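Aminoglycoside N(3)-acetyltransferase III (Serratia marcescens, PDB 7LAO) transfers an acetyl group from acetyl-CoA to the 3-amino group of 2-deoxystreptamine antibiotics such as gentamicin, conferring aminoglycoside resistance. Local coordinates at residues N4-V18 / R239-F251. Numbering follows the deposited sequence.
Sequences NTIESITADLHGLGV and REGIVGRAPSYLF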
ATOM      1  N   ASN A   4     -13.468  12.498  18.086  1.00 42.91           N
ATOM      2  CA  ASN A   4     -14.395  12.344  16.996  1.00 41.09           C
ATOM      3  C   ASN A   4     -15.114  10.991  17.092  1.00 46.48           C
ATOM      4  O   ASN A   4     -14.772  10.119  17.886  1.00 46.91           O
ATOM      5  CB  ASN A   4     -13.638  12.473  15.653  1.00 42.36           C
ATOM      6  CG  ASN A   4     -13.357  13.913  15.321  1.00 50.91           C
ATOM      7  OD1 ASN A   4     -12.205  14.372  15.315  1.00 48.28           O
ATOM      8  ND2 ASN A   4     -14.427  14.661  15.137  1.00 55.02           N
ATOM      9  N   THR A   5     -16.127  10.831  16.264  1.00 51.27           N
ATOM     10  CA  THR A   5     -17.053   9.717  16.339  1.00 54.36           C
ATOM     11  C   THR A   5     -17.034   8.955  15.011  1.00 55.96           C
ATOM     12  O   THR A   5     -16.419   9.374  14.026  1.00 46.91           O
ATOM     13  CB  THR A   5     -18.455  10.221  16.723  1.00 49.36           C
ATOM     14  OG1 THR A   5     -18.924  11.217  15.799  1.00 51.82           O
ATOM     15  CG2 THR A   5     -18.431  10.816  18.126  1.00 50.47           C
ATOM     16  N   ILE A   6     -17.660   7.781  14.979  1.00 42.80           N
ATOM     17  CA  ILE A   6     -17.771   7.108  13.691  1.00 39.14           C
ATOM     18  C   ILE A   6     -18.490   8.003  12.687  1.00 42.31           C
ATOM     19  O   ILE A   6     -18.071   8.132  11.519  1.00 39.32           O
ATOM     20  CB  ILE A   6     -18.462   5.743  13.858  1.00 39.38           C
ATOM     21  CG1 ILE A   6     -17.474   4.746  14.450  1.00 43.30           C
ATOM     22  CG2 ILE A   6     -18.915   5.221  12.525  1.00 40.65           C
ATOM     23  CD1 ILE A   6     -18.139   3.451  14.963  1.00 49.15           C
ATOM     24  N   GLU A   7     -19.567   8.661  13.128  1.00 38.58           N
ATOM     25  CA  GLU A   7     -20.396   9.428  12.203  1.00 45.28           C
ATOM     26  C   GLU A   7     -19.684  10.684  11.713  1.00 38.36           C
ATOM     27  O   GLU A   7     -19.865  11.093  10.560  1.00 40.54           O
ATOM     28  CB  GLU A   7     -21.716   9.815  12.864  1.00 52.24           C
ATOM     29  CG  GLU A   7     -22.639   8.634  13.154  1.00 65.64           C
ATOM     30  CD  GLU A   7     -22.269   7.901  14.446  1.00 71.43           C
ATOM     31  OE1 GLU A   7     -21.546   8.492  15.282  1.00 61.93           O
ATOM     32  OE2 GLU A   7     -22.692   6.727  14.615  1.00 78.63           O
ATOM     33  N   SER A   8     -18.889  11.315  12.572  1.00 39.77           N
ATOM     34  CA  SER A   8     -18.211  12.549  12.171  1.00 43.21           C
ATOM     35  C   SER A   8     -17.085  12.250  11.197  1.00 38.80           C
ATOM     36  O   SER A   8     -16.889  12.986  10.221  1.00 34.33           O
ATOM     37  CB  SER A   8     -17.689  13.297  13.401  1.00 46.29           C
ATOM     38  OG  SER A   8     -16.494  12.748  13.929  1.00 42.99           O
ATOM     39  N   ILE A   9     -16.367  11.144  11.415  1.00 35.15           N
ATOM     40  CA  ILE A   9     -15.347  10.721  10.455  1.00 30.63           C
ATOM     41  C   ILE A   9     -15.972  10.321   9.123  1.00 29.22           C
ATOM     42  O   ILE A   9     -15.420  10.629   8.057  1.00 33.28           O
ATOM     43  CB  ILE A   9     -14.480   9.582  11.024  1.00 30.58           C
ATOM     44  CG1 ILE A   9     -13.812   9.978  12.381  1.00 36.94           C
ATOM     45  CG2 ILE A   9     -13.455   9.103   9.913  1.00 28.59           C
ATOM     46  CD1 ILE A   9     -12.985  11.278  12.332  1.00 34.00           C
ATOM     47  N   THR A  10     -17.137   9.661   9.152  1.00 34.48           N
ATOM     48  CA  THR A  10     -17.820   9.342   7.902  1.00 38.07           C
ATOM     49  C   THR A  10     -18.192  10.606   7.144  1.00 41.26           C
ATOM     50  O   THR A  10     -18.057  10.657   5.919  1.00 36.33           O
ATOM     51  CB  THR A  10     -19.075   8.492   8.151  1.00 39.38           C
ATOM     52  OG1 THR A  10     -18.734   7.312   8.885  1.00 38.23           O
ATOM     53  CG2 THR A  10     -19.668   8.047   6.826  1.00 36.65           C
ATOM     54  N   ALA A  11     -18.687  11.633   7.860  1.00 35.95           N
ATOM     55  CA  ALA A  11     -19.004  12.911   7.233  1.00 38.92           C
ATOM     56  C   ALA A  11     -17.770  13.555   6.612  1.00 35.72           C
ATOM     57  O   ALA A  11     -17.829  14.012   5.464  1.00 32.08           O
ATOM     58  CB  ALA A  11     -19.644  13.856   8.239  1.00 39.03           C
ATOM     59  N   ASP A  12     -16.629  13.544   7.320  1.00 30.82           N
ATOM     60  CA  ASP A  12     -15.403  14.111   6.733  1.00 30.07           C
ATOM     61  C   ASP A  12     -14.985  13.366   5.450  1.00 32.99           C
ATOM     62  O   ASP A  12     -14.574  13.984   4.460  1.00 28.70           O
ATOM     63  CB  ASP A  12     -14.252  14.073   7.750  1.00 34.24           C
ATOM     64  CG  ASP A  12     -14.528  14.915   9.030  1.00 47.71           C
ATOM     65  OD1 ASP A  12     -15.401  15.816   8.975  1.00 48.29           O
ATOM     66  OD2 ASP A  12     -13.838  14.677  10.057  1.00 36.71           O
ATOM     67  N   LEU A  13     -15.043  12.028   5.463  1.00 27.84           N
ATOM     68  CA  LEU A  13     -14.739  11.235   4.280  1.00 24.40           C
ATOM     69  C   LEU A  13     -15.634  11.617   3.108  1.00 26.89           C
ATOM     70  O   LEU A  13     -15.166  11.789   1.969  1.00 24.44           O
ATOM     71  CB  LEU A  13     -14.926   9.752   4.633  1.00 27.24           C
ATOM     72  CG  LEU A  13     -13.859   9.267   5.611  1.00 27.93           C
ATOM     73  CD1 LEU A  13     -14.256   7.806   6.093  1.00 24.42           C
ATOM     74  CD2 LEU A  13     -12.451   9.304   4.983  1.00 24.67           C
ATOM     75  N   HIS A  14     -16.935  11.710   3.356  1.00 31.57           N
ATOM     76  CA  HIS A  14     -17.843  12.116   2.288  1.00 28.68           C
ATOM     77  C   HIS A  14     -17.491  13.499   1.766  1.00 34.96           C
ATOM     78  O   HIS A  14     -17.462  13.727   0.554  1.00 35.72           O
ATOM     79  CB  HIS A  14     -19.274  12.094   2.808  1.00 33.01           C
ATOM     80  CG  HIS A  14     -20.294  12.243   1.737  1.00 46.27           C
ATOM     81  ND1 HIS A  14     -20.792  13.468   1.346  1.00 48.33           N
ATOM     82  CD2 HIS A  14     -20.872  11.320   0.927  1.00 45.47           C
ATOM     83  CE1 HIS A  14     -21.664  13.291   0.366  1.00 48.19           C
ATOM     84  NE2 HIS A  14     -21.731  11.997   0.093  1.00 49.03           N
ATOM     85  N   GLY A  15     -17.186  14.432   2.669  1.00 39.27           N
ATOM     86  CA  GLY A  15     -16.829  15.758   2.235  1.00 40.47           C
ATOM     87  C   GLY A  15     -15.547  15.766   1.437  1.00 39.92           C
ATOM     88  O   GLY A  15     -15.319  16.669   0.636  1.00 37.50           O
ATOM     89  N   LEU A  16     -14.693  14.769   1.641  1.00 32.68           N
ATOM     90  CA  LEU A  16     -13.443  14.713   0.886  1.00 32.24           C
ATOM     91  C   LEU A  16     -13.642  14.087  -0.481  1.00 34.18           C
ATOM     92  O   LEU A  16     -12.751  14.154  -1.352  1.00 34.24           O
ATOM     93  CB  LEU A  16     -12.394  13.951   1.698  1.00 26.91           C
ATOM     94  CG  LEU A  16     -10.961  13.874   1.222  1.00 33.42           C
ATOM     95  CD1 LEU A  16     -10.259  15.276   1.230  1.00 24.95           C
ATOM     96  CD2 LEU A  16     -10.228  12.852   2.052  1.00 31.08           C
ATOM     97  N   GLY A  17     -14.802  13.486  -0.696  1.00 32.55           N
ATOM     98  CA  GLY A  17     -15.127  12.906  -1.982  1.00 35.00           C
ATOM     99  C   GLY A  17     -15.341  11.409  -1.971  1.00 32.34           C
ATOM    100  O   GLY A  17     -15.656  10.856  -3.032  1.00 27.10           O
ATOM    101  N   VAL A  18     -15.197  10.713  -0.840  1.00 29.33           N
ATOM    102  CA  VAL A  18     -15.461   9.274  -0.819  1.00 26.47           C
ATOM    103  C   VAL A  18     -16.954   9.041  -1.023  1.00 33.28           C
ATOM    104  O   VAL A  18     -17.791   9.758  -0.459  1.00 30.35           O
ATOM    105  CB  VAL A  18     -14.986   8.651   0.510  1.00 26.62           C
ATOM    106  CG1 VAL A  18     -15.287   7.087   0.561  1.00 21.10           C
ATOM    107  CG2 VAL A  18     -13.477   8.946   0.753  1.00 25.16           C
ATOM    108  N   ARG A 239      -8.410  15.914  -4.291  1.00 22.09           N
ATOM    109  CA  ARG A 239      -9.159  16.616  -3.252  1.00 31.30           C
ATOM    110  C   ARG A 239      -8.342  16.624  -1.969  1.00 27.71           C
ATOM    111  O   ARG A 239      -7.647  15.643  -1.661  1.00 29.38           O
ATOM    112  CB  ARG A 239     -10.507  15.934  -2.963  1.00 36.50           C
ATOM    113  CG  ARG A 239     -11.467  15.881  -4.155  1.00 33.43           C
ATOM    114  CD  ARG A 239     -12.259  17.199  -4.259  1.00 39.02           C
ATOM    115  NE  ARG A 239     -13.222  17.238  -3.174  1.00 46.49           N
ATOM    116  CZ  ARG A 239     -14.459  16.744  -3.245  1.00 46.18           C
ATOM    117  NH1 ARG A 239     -14.897  16.202  -4.373  1.00 51.18           N
ATOM    118  NH2 ARG A 239     -15.258  16.793  -2.188  1.00 40.82           N
ATOM    119  N   GLU A 240      -8.482  17.698  -1.210  1.00 26.14           N
ATOM    120  CA  GLU A 240      -7.844  17.864   0.100  1.00 28.15           C
ATOM    121  C   GLU A 240      -8.892  18.250   1.119  1.00 28.03           C
ATOM    122  O   GLU A 240      -9.856  18.947   0.796  1.00 27.50           O
ATOM    123  CB  GLU A 240      -6.759  19.008   0.100  1.00 25.67           C
ATOM    124  CG  GLU A 240      -5.635  18.790  -0.959  1.00 38.63           C
ATOM    125  CD  GLU A 240      -4.529  19.824  -0.921  1.00 39.21           C
ATOM    126  OE1 GLU A 240      -4.352  20.497   0.122  1.00 34.41           O
ATOM    127  OE2 GLU A 240      -3.822  19.980  -1.944  1.00 36.35           O
ATOM    128  N   GLY A 241      -8.669  17.856   2.376  1.00 26.07           N
ATOM    129  CA  GLY A 241      -9.534  18.313   3.447  1.00 27.78           C
ATOM    130  C   GLY A 241      -9.121  17.595   4.713  1.00 35.29           C
ATOM    131  O   GLY A 241      -8.241  16.727   4.698  1.00 32.41           O
ATOM    132  N   ILE A 242      -9.831  17.904   5.802  1.00 32.68           N
ATOM    133  CA  ILE A 242      -9.475  17.338   7.098  1.00 31.48           C
ATOM    134  C   ILE A 242     -10.351  16.133   7.354  1.00 31.03           C
ATOM    135  O   ILE A 242     -11.556  16.192   7.127  1.00 36.89           O
ATOM    136  CB  ILE A 242      -9.656  18.364   8.236  1.00 39.28           C
ATOM    137  CG1 ILE A 242      -8.748  19.574   8.018  1.00 56.32           C
ATOM    138  CG2 ILE A 242      -9.380  17.703   9.599  1.00 45.47           C
ATOM    139  CD1 ILE A 242      -7.299  19.181   8.028  1.00 62.86           C
ATOM    140  N   VAL A 243      -9.778  15.076   7.921  1.00 31.94           N
ATOM    141  CA  VAL A 243     -10.552  13.934   8.389  1.00 31.84           C
ATOM    142  C   VAL A 243     -10.146  13.695   9.827  1.00 34.56           C
ATOM    143  O   VAL A 243      -8.991  13.357  10.087  1.00 36.27           O
ATOM    144  CB  VAL A 243     -10.322  12.680   7.524  1.00 30.11           C
ATOM    145  CG1 VAL A 243     -11.184  11.553   8.088  1.00 31.32           C
ATOM    146  CG2 VAL A 243     -10.625  13.000   6.042  1.00 27.89           C
ATOM    147  N   GLY A 244     -11.075  13.894  10.757  1.00 36.60           N
ATOM    148  CA  GLY A 244     -10.679  13.846  12.152  1.00 39.81           C
ATOM    149  C   GLY A 244      -9.907  15.126  12.419  1.00 42.17           C
ATOM    150  O   GLY A 244     -10.460  16.209  12.243  1.00 40.99           O
ATOM    151  N   ARG A 245      -8.627  15.035  12.766  1.00 42.22           N
ATOM    152  CA  ARG A 245      -7.759  16.208  12.788  1.00 43.33           C
ATOM    153  C   ARG A 245      -6.604  16.081  11.794  1.00 41.34           C
ATOM    154  O   ARG A 245      -5.609  16.788  11.922  1.00 42.91           O
ATOM    155  CB  ARG A 245      -7.244  16.439  14.209  1.00 47.79           C
ATOM    156  CG  ARG A 245      -8.389  16.740  15.127  1.00 49.98           C
ATOM    157  CD  ARG A 245      -8.020  16.654  16.620  1.00 54.89           C
ATOM    158  NE  ARG A 245      -9.086  17.249  17.399  1.00 57.17           N
ATOM    159  CZ  ARG A 245     -10.060  16.599  18.040  1.00 60.70           C
ATOM    160  NH1 ARG A 245     -10.129  15.277  18.023  1.00 57.58           N
ATOM    161  NH2 ARG A 245     -10.963  17.290  18.729  1.00 60.72           N
ATOM    162  N   ALA A 246      -6.709  15.171  10.789  1.00 40.07           N
ATOM    163  CA  ALA A 246      -5.564  14.933   9.914  1.00 36.77           C
ATOM    164  C   ALA A 246      -5.761  15.608   8.570  1.00 34.06           C
ATOM    165  O   ALA A 246      -6.788  15.349   7.922  1.00 32.09           O
ATOM    166  CB  ALA A 246      -5.338  13.438   9.680  1.00 36.76           C
ATOM    167  N   PRO A 247      -4.799  16.420   8.095  1.00 37.73           N
ATOM    168  CA  PRO A 247      -4.800  16.827   6.673  1.00 37.30           C
ATOM    169  C   PRO A 247      -4.820  15.601   5.767  1.00 43.17           C
ATOM    170  O   PRO A 247      -4.039  14.659   5.950  1.00 39.32           O
ATOM    171  CB  PRO A 247      -3.488  17.588   6.506  1.00 34.45           C
ATOM    172  CG  PRO A 247      -2.643  17.177   7.675  1.00 48.95           C
ATOM    173  CD  PRO A 247      -3.615  16.930   8.809  1.00 45.15           C
ATOM    174  N   SER A 248      -5.705  15.611   4.789  1.00 27.39           N
ATOM    175  CA  SER A 248      -5.945  14.374   4.064  1.00 25.61           C
ATOM    176  C   SER A 248      -6.053  14.646   2.570  1.00 24.81           C
ATOM    177  O   SER A 248      -6.360  15.770   2.151  1.00 27.05           O
ATOM    178  CB  SER A 248      -7.192  13.644   4.592  1.00 25.77           C
ATOM    179  OG  SER A 248      -6.960  13.144   5.912  1.00 29.70           O
ATOM    180  N   TYR A 249      -5.759  13.607   1.776  1.00 24.88           N
ATOM    181  CA  TYR A 249      -5.785  13.682   0.311  1.00 31.56           C
ATOM    182  C   TYR A 249      -6.598  12.527  -0.243  1.00 28.32           C
ATOM    183  O   TYR A 249      -6.554  11.402   0.289  1.00 22.75           O
ATOM    184  CB  TYR A 249      -4.404  13.564  -0.320  1.00 26.13           C
ATOM    185  CG  TYR A 249      -3.437  14.666   0.011  1.00 25.35           C
ATOM    186  CD1 TYR A 249      -2.812  14.725   1.260  1.00 26.82           C
ATOM    187  CD2 TYR A 249      -3.124  15.645  -0.951  1.00 28.23           C
ATOM    188  CE1 TYR A 249      -1.903  15.741   1.555  1.00 38.14           C
ATOM    189  CE2 TYR A 249      -2.221  16.647  -0.659  1.00 29.30           C
ATOM    190  CZ  TYR A 249      -1.611  16.700   0.576  1.00 34.85           C
ATOM    191  OH  TYR A 249      -0.728  17.702   0.863  1.00 42.95           O
ATOM    192  N   LEU A 250      -7.313  12.791  -1.335  1.00 25.48           N
ATOM    193  CA  LEU A 250      -7.956  11.721  -2.083  1.00 20.58           C
ATOM    194  C   LEU A 250      -7.570  11.887  -3.569  1.00 24.10           C
ATOM    195  O   LEU A 250      -7.823  12.944  -4.176  1.00 22.44           O
ATOM    196  CB  LEU A 250      -9.484  11.703  -1.875  1.00 21.01           C
ATOM    197  CG  LEU A 250     -10.263  10.555  -2.581  1.00 21.56           C
ATOM    198  CD1 LEU A 250      -9.934   9.156  -2.067  1.00 21.82           C
ATOM    199  CD2 LEU A 250     -11.787  10.822  -2.545  1.00 28.61           C
ATOM    200  N   PHE A 251      -6.890  10.877  -4.104  1.00 22.46           N
ATOM    201  CA  PHE A 251      -6.381  10.811  -5.486  1.00 24.12           C
ATOM    202  C   PHE A 251      -7.083   9.725  -6.291  1.00 29.31           C
ATOM    203  O   PHE A 251      -7.284   8.598  -5.809  1.00 23.85           O
ATOM    204  CB  PHE A 251      -4.890  10.465  -5.494  1.00 22.14           C
ATOM    205  CG  PHE A 251      -4.030  11.397  -4.750  1.00 27.94           C
ATOM    206  CD1 PHE A 251      -3.742  12.637  -5.280  1.00 25.39           C
ATOM    207  CD2 PHE A 251      -3.438  11.029  -3.534  1.00 28.49           C
ATOM    208  CE1 PHE A 251      -2.901  13.546  -4.629  1.00 29.17           C
ATOM    209  CE2 PHE A 251      -2.584  11.947  -2.854  1.00 30.63           C
ATOM    210  CZ  PHE A 251      -2.316  13.174  -3.401  1.00 33.52           C
TER
HETATM  211  O   HOH W   1     -12.980  16.326   4.724  1.00 29.14           O
HETATM  212  O   HOH W   2     -12.715  16.998  11.572  1.00 47.96           O
HETATM  213  O   HOH W   3     -17.917  15.960  -1.418  1.00 44.19           O
HETATM  214  O   HOH W   4     -12.543  18.330  -0.232  1.00 45.14           O
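With CG turned opposite the backbone N (chi1 -173°), Leu-16 drops its isobutyl group from the last turn of helix 6-16 onto the hairpin. CD1 lies 3.2 Å from Gly-241 N; a side chain there would point toward the helix, into this methyl, so glycine leaves it room, while CD2 meets Val-243 CG2 and Ser-248 CB. Val-243, branched at CB, spreads its two methyls along the helix: CG1 reaches Ile-9 CG2 at 3.8 Å and also Leu-13 CD2. CG of Asp-12, beside its own backbone N (chi1 -62°), carries OD2 to the type II' turn from Val-243 to Ala-246. There Gly-244 N donates to Asp-12 OD2 on its anti side (3.0 Å, nearly straight at 172°), somewhat tilted out of the carboxylate plane, and a water joins OD2 to Gly-244 O. Glycine suits this corner because its phi is positive and Ile-9 CD1 presses within 3.5 Å of Gly-244 CA. At the other end Leu-16 O, buried without a hydrogen-bond partner in the model, lies over one face of the Arg-239 guanidinium, offset toward its rim, while NH2 makes a weak hydrogen bond (2.8 Å) to Gly-15 O at the edge. Gly-17 has the positive phi of the Schellman motif closing the helix, and Leu-250 CD2 packs 3.6 Å from Gly-17 C. The helix runs antiparallel to edge strand 239-243 of the mixed sheet; strand 157-161 continues the apolar floor through Leu-159 and Leu-161, and helix 40-51 flanks helix 6-16, touching Ile-9 through Ala-46.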